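Local coordinates for protein alternansucrase (Leuconostoc mesenteroides, PDB 6HVG) that belongs to glycosyl hydrolase family 70, pairing a TIM-barrel-type catalytic region with repeats of the choline-binding, cell-wall-binding kind, at residues R823-L831 and T841-L851. Residues are numbered along the deposited sequence; the frame is centred on the assembly and turned at random.
Sequences RVYYGDMYL and TIYNPVISALL
In this beta-alpha unit of the family 70 barrel, T841 caps the start of helix 844-857 and ties it to residues 826-829, which follow barrel strand 821-825. T841 OG1 donates to D828 O over 2.8 Å, while OG1 itself accepts weak bonds from the backbone N of Y843 and of N844. A chi1 of 65° sets OG1 between the backbone N and the carbonyl carbon of T841, from where it can be donor to D828 O and acceptor from the helix start. Next along, M829 O is gripped from opposite faces of its carbonyl plane: T841 N comes at 3.0 Å, and N844 ND2 at 3.1 Å along an almost straight N-H line (176°), with the oxygen lying in the amide plane. N844 ND2 also lies over one face of the Y830 ring, toward its rim and 3.8 Å from Y830 CZ; the amide is steeply tilted to the ring, 73° between planes. M829, bent at chi2 and chi3, curls its thioether back to the helix, SD 3.7 Å from I847 CG2. One turn further along, V824 CG2 meets L851 CD2 at 4.2 Å. D828 turns its carboxylate to R750 and to Y811 of helix 807-814, which also packs against Y843; helix 779-793 touches L831 and T841, and strand 1045-1047 pairs with V824.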
ATOM      1  N   ARG A 823      11.866  22.082  -8.603  1.00 45.66           N
ATOM      2  CA  ARG A 823      12.711  20.905  -8.557  1.00 44.76           C
ATOM      3  C   ARG A 823      12.565  20.067  -9.820  1.00 44.07           C
ATOM      4  O   ARG A 823      11.451  19.821 -10.294  1.00 42.84           O
ATOM      5  CB  ARG A 823      12.406  20.045  -7.348  1.00 45.13           C
ATOM      6  CG  ARG A 823      13.455  18.960  -7.161  1.00 48.41           C
ATOM      7  CD  ARG A 823      13.259  18.192  -5.866  1.00 50.45           C
ATOM      8  NE  ARG A 823      12.034  17.420  -5.906  1.00 52.10           N
ATOM      9  CZ  ARG A 823      11.620  16.624  -4.937  1.00 56.01           C
ATOM     10  NH1 ARG A 823      12.354  16.478  -3.844  1.00 59.78           N
ATOM     11  NH2 ARG A 823      10.463  15.981  -5.079  1.00 58.84           N
ATOM     12  N   VAL A 824      13.711  19.645 -10.346  1.00 42.73           N
ATOM     13  CA  VAL A 824      13.770  18.873 -11.566  1.00 44.59           C
ATOM     14  C   VAL A 824      14.163  17.420 -11.280  1.00 45.37           C
ATOM     15  O   VAL A 824      15.130  17.143 -10.542  1.00 45.37           O
ATOM     16  CB  VAL A 824      14.794  19.472 -12.543  1.00 44.97           C
ATOM     17  CG1 VAL A 824      14.843  18.652 -13.820  1.00 45.49           C
ATOM     18  CG2 VAL A 824      14.451  20.920 -12.856  1.00 45.03           C
ATOM     19  N   TYR A 825      13.414  16.498 -11.873  1.00 44.39           N
ATOM     20  CA  TYR A 825      13.578  15.070 -11.596  1.00 44.26           C
ATOM     21  C   TYR A 825      14.525  14.449 -12.612  1.00 44.38           C
ATOM     22  O   TYR A 825      14.283  14.497 -13.812  1.00 42.59           O
ATOM     23  CB  TYR A 825      12.189  14.370 -11.619  1.00 45.02           C
ATOM     24  CG  TYR A 825      12.214  12.860 -11.443  1.00 45.42           C
ATOM     25  CD1 TYR A 825      12.996  12.264 -10.467  1.00 46.25           C
ATOM     26  CD2 TYR A 825      11.460  12.019 -12.264  1.00 46.64           C
ATOM     27  CE1 TYR A 825      13.022  10.882 -10.316  1.00 45.81           C
ATOM     28  CE2 TYR A 825      11.472  10.641 -12.107  1.00 44.65           C
ATOM     29  CZ  TYR A 825      12.256  10.081 -11.138  1.00 45.21           C
ATOM     30  OH  TYR A 825      12.291   8.719 -10.996  1.00 48.20           O
ATOM     31  N   TYR A 826      15.584  13.837 -12.104  1.00 47.05           N
ATOM     32  CA  TYR A 826      16.529  13.056 -12.908  1.00 49.06           C
ATOM     33  C   TYR A 826      15.866  12.255 -14.007  1.00 49.06           C
ATOM     34  O   TYR A 826      16.338  12.239 -15.129  1.00 50.65           O
ATOM     35  CB  TYR A 826      17.292  12.090 -11.979  1.00 48.49           C
ATOM     36  CG  TYR A 826      18.057  11.001 -12.691  1.00 47.19           C
ATOM     37  CD1 TYR A 826      19.366  11.204 -13.136  1.00 46.45           C
ATOM     38  CD2 TYR A 826      17.482   9.781 -12.923  1.00 47.08           C
ATOM     39  CE1 TYR A 826      20.079  10.189 -13.748  1.00 47.20           C
ATOM     40  CE2 TYR A 826      18.180   8.766 -13.543  1.00 48.57           C
ATOM     41  CZ  TYR A 826      19.480   8.977 -13.953  1.00 49.07           C
ATOM     42  OH  TYR A 826      20.149   7.951 -14.573  1.00 51.48           O
ATOM     43  N   GLY A 827      14.775  11.582 -13.666  1.00 49.54           N
ATOM     44  CA  GLY A 827      14.080  10.671 -14.577  1.00 51.65           C
ATOM     45  C   GLY A 827      13.281  11.299 -15.693  1.00 51.64           C
ATOM     46  O   GLY A 827      12.800  10.592 -16.565  1.00 56.19           O
ATOM     47  N   ASP A 828      13.117  12.611 -15.648  1.00 51.48           N
ATOM     48  CA  ASP A 828      12.607  13.375 -16.778  1.00 51.55           C
ATOM     49  C   ASP A 828      13.744  13.854 -17.678  1.00 51.26           C
ATOM     50  O   ASP A 828      13.496  14.299 -18.797  1.00 51.81           O
ATOM     51  CB  ASP A 828      11.809  14.592 -16.286  1.00 53.44           C
ATOM     52  CG  ASP A 828      10.547  14.195 -15.539  1.00 57.98           C
ATOM     53  OD1 ASP A 828       9.978  13.138 -15.902  1.00 56.81           O
ATOM     54  OD2 ASP A 828      10.150  14.936 -14.594  1.00 57.89           O
ATOM     55  N   MET A 829      14.979  13.781 -17.181  1.00 50.56           N
ATOM     56  CA  MET A 829      16.167  14.201 -17.923  1.00 54.00           C
ATOM     57  C   MET A 829      16.941  13.007 -18.494  1.00 55.15           C
ATOM     58  O   MET A 829      17.438  13.065 -19.618  1.00 57.33           O
ATOM     59  CB  MET A 829      17.090  15.012 -17.016  1.00 56.30           C
ATOM     60  CG  MET A 829      16.476  16.305 -16.500  1.00 56.88           C
ATOM     61  SD  MET A 829      16.273  17.515 -17.815  1.00 62.54           S
ATOM     62  CE  MET A 829      17.966  18.086 -17.972  1.00 61.71           C
ATOM     63  N   TYR A 830      17.055  11.940 -17.709  1.00 53.96           N
ATOM     64  CA  TYR A 830      17.710  10.715 -18.126  1.00 54.21           C
ATOM     65  C   TYR A 830      16.762   9.561 -17.861  1.00 56.45           C
ATOM     66  O   TYR A 830      15.772   9.719 -17.141  1.00 61.76           O
ATOM     67  CB  TYR A 830      19.046  10.559 -17.398  1.00 54.72           C
ATOM     68  CG  TYR A 830      19.970  11.705 -17.724  1.00 59.84           C
ATOM     69  CD1 TYR A 830      19.965  12.868 -16.953  1.00 62.13           C
ATOM     70  CD2 TYR A 830      20.808  11.664 -18.849  1.00 62.79           C
ATOM     71  CE1 TYR A 830      20.789  13.938 -17.267  1.00 67.48           C
ATOM     72  CE2 TYR A 830      21.628  12.740 -19.181  1.00 64.96           C
ATOM     73  CZ  TYR A 830      21.618  13.869 -18.386  1.00 67.31           C
ATOM     74  OH  TYR A 830      22.419  14.936 -18.686  1.00 67.57           O
ATOM     75  N   LEU A 831      17.028   8.403 -18.463  1.00 55.20           N
ATOM     76  CA  LEU A 831      16.138   7.263 -18.303  1.00 53.61           C
ATOM     77  C   LEU A 831      16.256   6.669 -16.906  1.00 52.90           C
ATOM     78  O   LEU A 831      17.368   6.528 -16.371  1.00 54.35           O
ATOM     79  CB  LEU A 831      16.446   6.198 -19.346  1.00 56.14           C
ATOM     80  CG  LEU A 831      16.142   6.575 -20.801  1.00 55.91           C
ATOM     81  CD1 LEU A 831      16.574   5.439 -21.717  1.00 55.93           C
ATOM     82  CD2 LEU A 831      14.669   6.923 -21.022  1.00 54.71           C
ATOM     83  N   THR A 841      16.688  11.423 -21.998  1.00 50.55           N
ATOM     84  CA  THR A 841      15.312  11.213 -22.413  1.00 49.17           C
ATOM     85  C   THR A 841      15.018  12.105 -23.592  1.00 49.45           C
ATOM     86  O   THR A 841      15.795  13.007 -23.915  1.00 50.95           O
ATOM     87  CB  THR A 841      14.301  11.616 -21.312  1.00 49.95           C
ATOM     88  OG1 THR A 841      14.370  13.026 -21.082  1.00 48.31           O
ATOM     89  CG2 THR A 841      14.555  10.891 -20.017  1.00 48.62           C
ATOM     90  N   ILE A 842      13.870  11.882 -24.220  1.00 50.21           N
ATOM     91  CA  ILE A 842      13.472  12.725 -25.340  1.00 52.69           C
ATOM     92  C   ILE A 842      13.138  14.162 -24.900  1.00 53.63           C
ATOM     93  O   ILE A 842      13.211  15.114 -25.685  1.00 54.81           O
ATOM     94  CB  ILE A 842      12.314  12.115 -26.165  1.00 53.62           C
ATOM     95  CG1 ILE A 842      11.034  11.968 -25.342  1.00 53.45           C
ATOM     96  CG2 ILE A 842      12.724  10.767 -26.745  1.00 53.18           C
ATOM     97  CD1 ILE A 842       9.803  11.709 -26.207  1.00 53.75           C
ATOM     98  N   TYR A 843      12.790  14.317 -23.632  1.00 53.58           N
ATOM     99  CA  TYR A 843      12.447  15.622 -23.098  1.00 55.02           C
ATOM    100  C   TYR A 843      13.682  16.487 -22.790  1.00 53.02           C
ATOM    101  O   TYR A 843      13.569  17.713 -22.704  1.00 52.96           O
ATOM    102  CB  TYR A 843      11.581  15.466 -21.849  1.00 58.15           C
ATOM    103  CG  TYR A 843      10.436  14.466 -21.979  1.00 60.26           C
ATOM    104  CD1 TYR A 843       9.413  14.646 -22.905  1.00 59.11           C
ATOM    105  CD2 TYR A 843      10.370  13.349 -21.151  1.00 60.81           C
ATOM    106  CE1 TYR A 843       8.361  13.741 -22.993  1.00 59.38           C
ATOM    107  CE2 TYR A 843       9.327  12.447 -21.246  1.00 59.99           C
ATOM    108  CZ  TYR A 843       8.328  12.658 -22.168  1.00 58.88           C
ATOM    109  OH  TYR A 843       7.302  11.766 -22.236  1.00 67.98           O
ATOM    110  N   ASN A 844      14.846  15.859 -22.638  1.00 49.84           N
ATOM    111  CA  ASN A 844      16.062  16.552 -22.218  1.00 49.73           C
ATOM    112  C   ASN A 844      16.371  17.895 -22.921  1.00 52.89           C
ATOM    113  O   ASN A 844      16.657  18.895 -22.255  1.00 52.59           O
ATOM    114  CB  ASN A 844      17.272  15.622 -22.319  1.00 48.46           C
ATOM    115  CG  ASN A 844      18.507  16.208 -21.664  1.00 47.71           C
ATOM    116  OD1 ASN A 844      19.040  17.228 -22.113  1.00 46.75           O
ATOM    117  ND2 ASN A 844      18.989  15.549 -20.606  1.00 48.65           N
ATOM    118  N   PRO A 845      16.317  17.932 -24.260  1.00 57.40           N
ATOM    119  CA  PRO A 845      16.667  19.181 -24.932  1.00 58.27           C
ATOM    120  C   PRO A 845      15.723  20.326 -24.587  1.00 56.61           C
ATOM    121  O   PRO A 845      16.181  21.435 -24.330  1.00 58.97           O
ATOM    122  CB  PRO A 845      16.583  18.813 -26.422  1.00 57.95           C
ATOM    123  CG  PRO A 845      16.738  17.335 -26.445  1.00 57.83           C
ATOM    124  CD  PRO A 845      15.993  16.875 -25.232  1.00 58.88           C
ATOM    125  N   VAL A 846      14.425  20.056 -24.566  1.00 57.99           N
ATOM    126  CA  VAL A 846      13.422  21.102 -24.277  1.00 58.96           C
ATOM    127  C   VAL A 846      13.564  21.609 -22.846  1.00 58.31           C
ATOM    128  O   VAL A 846      13.576  22.803 -22.597  1.00 61.80           O
ATOM    129  CB  VAL A 846      11.967  20.610 -24.470  1.00 58.71           C
ATOM    130  CG1 VAL A 846      10.991  21.777 -24.389  1.00 58.30           C
ATOM    131  CG2 VAL A 846      11.821  19.905 -25.808  1.00 63.88           C
ATOM    132  N   ILE A 847      13.711  20.693 -21.907  1.00 57.18           N
ATOM    133  CA  ILE A 847      13.847  21.056 -20.510  1.00 55.37           C
ATOM    134  C   ILE A 847      15.197  21.760 -20.278  1.00 54.41           C
ATOM    135  O   ILE A 847      15.276  22.689 -19.490  1.00 56.17           O
ATOM    136  CB  ILE A 847      13.714  19.818 -19.599  1.00 57.98           C
ATOM    137  CG1 ILE A 847      12.373  19.091 -19.822  1.00 57.99           C
ATOM    138  CG2 ILE A 847      13.832  20.222 -18.142  1.00 58.26           C
ATOM    139  CD1 ILE A 847      12.286  17.749 -19.126  1.00 59.31           C
ATOM    140  N   SER A 848      16.255  21.320 -20.975  1.00 51.57           N
ATOM    141  CA  SER A 848      17.576  21.950 -20.871  1.00 48.76           C
ATOM    142  C   SER A 848      17.545  23.397 -21.364  1.00 48.20           C
ATOM    143  O   SER A 848      18.178  24.282 -20.782  1.00 45.87           O
ATOM    144  CB  SER A 848      18.621  21.158 -21.654  1.00 49.18           C
ATOM    145  OG  SER A 848      18.772  19.843 -21.119  1.00 49.39           O
ATOM    146  N   ALA A 849      16.795  23.627 -22.436  1.00 46.65           N
ATOM    147  CA  ALA A 849      16.593  24.964 -22.969  1.00 46.48           C
ATOM    148  C   ALA A 849      15.844  25.849 -21.995  1.00 46.48           C
ATOM    149  O   ALA A 849      16.252  26.996 -21.728  1.00 51.19           O
ATOM    150  CB  ALA A 849      15.842  24.898 -24.286  1.00 47.42           C
ATOM    151  N   LEU A 850      14.746  25.325 -21.464  1.00 46.73           N
ATOM    152  CA  LEU A 850      13.954  26.040 -20.461  1.00 47.04           C
ATOM    153  C   LEU A 850      14.811  26.438 -19.265  1.00 45.22           C
ATOM    154  O   LEU A 850      14.688  27.545 -18.735  1.00 42.56           O
ATOM    155  CB  LEU A 850      12.749  25.190 -20.011  1.00 46.18           C
ATOM    156  CG  LEU A 850      11.633  25.046 -21.054  1.00 46.03           C
ATOM    157  CD1 LEU A 850      10.669  23.945 -20.644  1.00 46.76           C
ATOM    158  CD2 LEU A 850      10.877  26.341 -21.284  1.00 44.97           C
ATOM    159  N   LEU A 851      15.680  25.523 -18.860  1.00 45.38           N
ATOM    160  CA  LEU A 851      16.534  25.738 -17.691  1.00 47.82           C
ATOM    161  C   LEU A 851      17.556  26.836 -17.910  1.00 47.41           C
ATOM    162  O   LEU A 851      17.774  27.652 -17.012  1.00 51.24           O
ATOM    163  CB  LEU A 851      17.242  24.441 -17.281  1.00 46.94           C
ATOM    164  CG  LEU A 851      16.377  23.524 -16.420  1.00 44.86           C
ATOM    165  CD1 LEU A 851      16.925  22.108 -16.419  1.00 44.21           C
ATOM    166  CD2 LEU A 851      16.262  24.069 -15.008  1.00 45.54           C
TER